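Local coordinates for protein putative metallopeptidase (Shewanella baltica OS155, PDB 3IEH) that probably acts as a zinc-dependent hydrolase of the M14 metallocarboxypeptidase family, at residues E35-L39 against L90-A95; L174-A178 against P248-N252. One frame throughout, in Å; residues are numbered along the deposited sequence.

Overall arrangement
Both contacts belong to one alpha/beta domain of the M14 peptidase family, built on a mixed eight-stranded sheet, but they lie in different parts of it. Interaction 1 joins the C-terminal part of helix 25-39 to the end of helix 81-91 and the loop beyond, away from the zinc site. Interaction 2 joins two loops that follow neighbouring parallel strands, 165-172 and 242-248, and borders that site: the side chain of Ala249 is about 9 Å from the zinc ion and about 6 Å from that of its ligand Glu79. The centres of the two contacts are 28 Å apart, and their nearest atoms, about 15 Å apart, do not touch.

Interaction 1. Residues E35-L39 against L90-A95; sequences EMTRL and LSEASA
Arg38 reaches from its helix to the loop after Leu90 and holds the carbonyl of Ala93 end-on, NH1 and NH2 both donating to Ala93 O at 2.7 Å. The oxygen lies in the guanidinium plane, while the N-H...O angles of about 143° show that each bond is bent. CG of Arg38 lies anti to the backbone N (chi1 168°), and the chain then bends at chi3, which brings the guanidinium back over the helix toward Glu35. There NE and NH2 grip one carboxylate oxygen side-on, with NH2 2.5 Å from Glu35 OE1 in a salt bridge. Glu35 thus braces the arginine from one turn earlier; a bend at chi2 (-55°) lays its carboxylate alongside the backbone of Ser91. This polar layer forms the more open side of the contact: Arg38 and Ser91 are exposed, and the serine hydroxyl turns to His88 O of its own helix. The contact joins two helices of the M14 alpha/beta domain, 25-39 and 81-91, near the C-terminal parts of both. Beneath the charges the packing is apolar and more buried. Leu90 sends one methyl to each of two partners, CD1 to CE of the selenomethionine Met36 at 3.6 Å and CD2 to Leu39 CD1 at 3.8 Å. The other methyl of Leu39, CD2, presses on the loop backbone, 3.5 Å from Ser94 C, and CG of Leu39 lies against one face of the Arg38 guanidinium, offset toward its rim. Outside the segments, Met41 and Phe98 add to this buried side against Met36 and Leu39.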
# COMPACT_ATOMS: atom_id res chain seq x y z
N GLU A 35 13.07 -8.15 10.11
CA GLU A 35 11.73 -8.74 10.17
C GLU A 35 11.48 -9.79 9.07
O GLU A 35 10.86 -10.81 9.34
CB GLU A 35 10.64 -7.66 10.17
CG GLU A 35 10.61 -6.86 11.45
CD GLU A 35 10.47 -7.74 12.69
OE1 GLU A 35 9.74 -8.74 12.63
OE2 GLU A 35 11.10 -7.45 13.74
N MSE A 36 11.98 -9.54 7.86
CA MSE A 36 11.84 -10.46 6.73
C MSE A 36 12.61 -11.74 6.96
O MSE A 36 12.13 -12.81 6.60
CB MSE A 36 12.38 -9.82 5.44
CG MSE A 36 11.66 -8.58 4.94
SE MSE A 36 9.81 -8.89 4.47
CE MSE A 36 9.13 -9.19 6.23
N THR A 37 13.82 -11.62 7.54
CA THR A 37 14.69 -12.76 7.82
C THR A 37 14.12 -13.59 8.96
O THR A 37 14.16 -14.81 8.90
CB THR A 37 16.15 -12.33 8.15
OG1 THR A 37 16.71 -11.63 7.04
CG2 THR A 37 17.04 -13.54 8.42
N ARG A 38 13.58 -12.93 9.98
CA ARG A 38 12.95 -13.61 11.10
C ARG A 38 11.69 -14.34 10.62
O ARG A 38 11.38 -15.39 11.12
CB ARG A 38 12.59 -12.62 12.21
CG ARG A 38 11.66 -13.18 13.31
CD ARG A 38 11.35 -12.18 14.42
NE ARG A 38 10.33 -11.19 14.04
CZ ARG A 38 9.01 -11.44 13.95
NH1 ARG A 38 8.52 -12.65 14.19
NH2 ARG A 38 8.18 -10.47 13.62
N LEU A 39 10.96 -13.78 9.66
CA LEU A 39 9.74 -14.42 9.19
C LEU A 39 9.98 -15.50 8.12
O LEU A 39 9.08 -16.27 7.82
CB LEU A 39 8.74 -13.37 8.67
CG LEU A 39 8.15 -12.49 9.77
CD1 LEU A 39 7.58 -11.20 9.12
CD2 LEU A 39 7.08 -13.25 10.63
N LEU A 90 4.64 -6.06 11.06
CA LEU A 90 5.50 -7.23 10.97
C LEU A 90 6.15 -7.54 12.29
O LEU A 90 6.32 -8.71 12.63
CB LEU A 90 6.59 -7.05 9.91
CG LEU A 90 6.03 -6.99 8.49
CD1 LEU A 90 7.13 -6.54 7.50
CD2 LEU A 90 5.36 -8.32 8.10
N SER A 91 6.53 -6.50 13.03
CA SER A 91 7.18 -6.67 14.31
C SER A 91 6.24 -7.45 15.23
O SER A 91 6.68 -8.22 16.07
CB SER A 91 7.57 -5.33 14.93
OG SER A 91 6.44 -4.66 15.43
N GLU A 92 4.94 -7.27 15.04
CA GLU A 92 3.95 -7.96 15.83
C GLU A 92 3.50 -9.31 15.24
O GLU A 92 2.59 -9.94 15.80
CB GLU A 92 2.74 -7.05 16.06
CG GLU A 92 3.06 -5.85 16.94
CD GLU A 92 1.82 -5.05 17.35
OE1 GLU A 92 0.83 -5.01 16.56
OE2 GLU A 92 1.83 -4.45 18.45
N ALA A 93 4.14 -9.77 14.17
CA ALA A 93 3.75 -11.01 13.49
C ALA A 93 4.71 -12.16 13.72
O ALA A 93 5.90 -11.95 13.96
CB ALA A 93 3.63 -10.76 12.02
N SER A 94 4.19 -13.39 13.60
CA SER A 94 5.02 -14.62 13.64
C SER A 94 4.84 -15.39 12.34
O SER A 94 3.89 -15.15 11.60
CB SER A 94 4.63 -15.52 14.81
OG SER A 94 3.40 -16.16 14.57
N ALA A 95 5.75 -16.33 12.08
CA ALA A 95 5.63 -17.19 10.91
C ALA A 95 4.31 -18.00 10.96
O ALA A 95 3.84 -18.49 9.93
CB ALA A 95 6.83 -18.10 10.76

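Interaction 2. Residues L174-A178 against P248-N252; sequences LSREA and PALQN
Gln251 lays its amide across the Arg176 side chain, with NE2 over one face of the guanidinium and the two planes 72° apart. The same nitrogen donates to Arg176 O at 2.8 Å in a nearly straight bond (174°), meeting a lone pair in the carbonyl plane. A bend at chi2 (-64°) swings the amide of Gln251 back to this carbonyl, and NE2 also passes 3.6 Å from Arg176 CB. A leucine in place of Gln251 would remove the amide, and Arg176 O would probably lose this donor while the guanidinium loses the group over its face. Pro248 touches with three ring atoms: CB lies 3.0 Å from Ser175 O, CG nears the Arg176 carbonyl and CD packs against the methyl of Ala178 at 4.0 Å, while Phe204, from a nearby loop, touches both Pro248 and Gln251. Leu250 points toward Ser175, its CB, CG and CD1 running alongside the Ser175 carbonyl, with CD1 3.7 Å from Ser175 C; Leu250 N adds a weak bond to Ser175 O. Ser175 OG donates to Glu177 O at 2.7 Å, a bond within that loop that meets a lone pair. Pro248 to Gln251 form a type I beta turn, and Asn252 then N-caps helix 253-271. The two loops follow neighbouring parallel strands, 165-172 with the zinc ligand His170 and 242-248 with the predicted catalytic Glu246, as in the M14 zinc carboxypeptidase fold.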
# COMPACT_ATOMS: atom_id res chain seq x y z
N LEU A 174 -3.01 16.42 2.54
CA LEU A 174 -3.95 17.51 2.57
C LEU A 174 -5.13 17.25 3.49
O LEU A 174 -6.04 18.08 3.56
CB LEU A 174 -4.45 17.81 1.17
CG LEU A 174 -3.36 18.34 0.22
CD1 LEU A 174 -3.97 18.59 -1.16
CD2 LEU A 174 -2.69 19.60 0.76
N SER A 175 -5.14 16.13 4.21
CA SER A 175 -6.31 15.75 5.00
C SER A 175 -6.05 15.49 6.48
O SER A 175 -5.02 14.94 6.86
CB SER A 175 -6.96 14.50 4.39
OG SER A 175 -8.18 14.17 5.07
N ARG A 176 -7.02 15.90 7.30
CA ARG A 176 -7.04 15.52 8.71
C ARG A 176 -8.04 14.36 8.97
O ARG A 176 -8.13 13.86 10.09
CB ARG A 176 -7.31 16.73 9.59
CG ARG A 176 -8.66 17.36 9.41
CD ARG A 176 -8.85 18.50 10.42
NE ARG A 176 -8.87 17.99 11.79
CZ ARG A 176 -9.89 17.34 12.35
NH1 ARG A 176 -11.02 17.12 11.68
NH2 ARG A 176 -9.78 16.91 13.61
N GLU A 177 -8.71 13.90 7.92
CA GLU A 177 -9.78 12.90 8.01
C GLU A 177 -9.42 11.64 7.22
O GLU A 177 -8.91 11.75 6.11
CB GLU A 177 -11.07 13.48 7.42
CG GLU A 177 -11.65 14.62 8.21
CD GLU A 177 -12.89 15.23 7.56
OE1 GLU A 177 -13.02 15.15 6.34
OE2 GLU A 177 -13.73 15.80 8.28
N ALA A 178 -9.69 10.47 7.76
CA ALA A 178 -9.34 9.21 7.07
C ALA A 178 -10.38 8.84 5.99
O ALA A 178 -11.53 9.29 6.04
CB ALA A 178 -9.22 8.06 8.07
N PRO A 248 -4.81 10.22 7.38
CA PRO A 248 -4.57 11.66 7.22
C PRO A 248 -3.21 12.11 7.72
O PRO A 248 -2.95 12.05 8.94
CB PRO A 248 -5.69 12.28 8.07
CG PRO A 248 -5.99 11.23 9.12
CD PRO A 248 -5.72 9.91 8.48
N ALA A 249 -2.39 12.65 6.82
CA ALA A 249 -1.00 12.97 7.16
C ALA A 249 -0.84 14.30 7.90
O ALA A 249 0.29 14.72 8.18
CB ALA A 249 -0.11 12.93 5.90
N LEU A 250 -1.97 14.97 8.19
CA LEU A 250 -2.00 16.17 9.07
C LEU A 250 -2.14 15.76 10.54
O LEU A 250 -2.06 16.59 11.42
CB LEU A 250 -3.14 17.15 8.69
CG LEU A 250 -3.06 17.85 7.33
CD1 LEU A 250 -4.34 18.72 7.07
CD2 LEU A 250 -1.76 18.70 7.22
N GLN A 251 -2.37 14.49 10.81
CA GLN A 251 -2.43 13.97 12.17
C GLN A 251 -1.05 13.47 12.58
O GLN A 251 -0.11 13.37 11.78
CB GLN A 251 -3.45 12.81 12.26
CG GLN A 251 -4.91 13.15 11.89
CD GLN A 251 -5.57 14.16 12.82
OE1 GLN A 251 -5.01 14.49 13.86
NE2 GLN A 251 -6.77 14.66 12.44
N ASN A 252 -0.96 13.10 13.85
CA ASN A 252 0.23 12.55 14.47
C ASN A 252 0.79 11.31 13.76
O ASN A 252 0.09 10.33 13.49
CB ASN A 252 -0.05 12.24 15.94
CG ASN A 252 1.13 11.61 16.64
OD1 ASN A 252 1.44 10.42 16.45
ND2 ASN A 252 1.81 12.41 17.45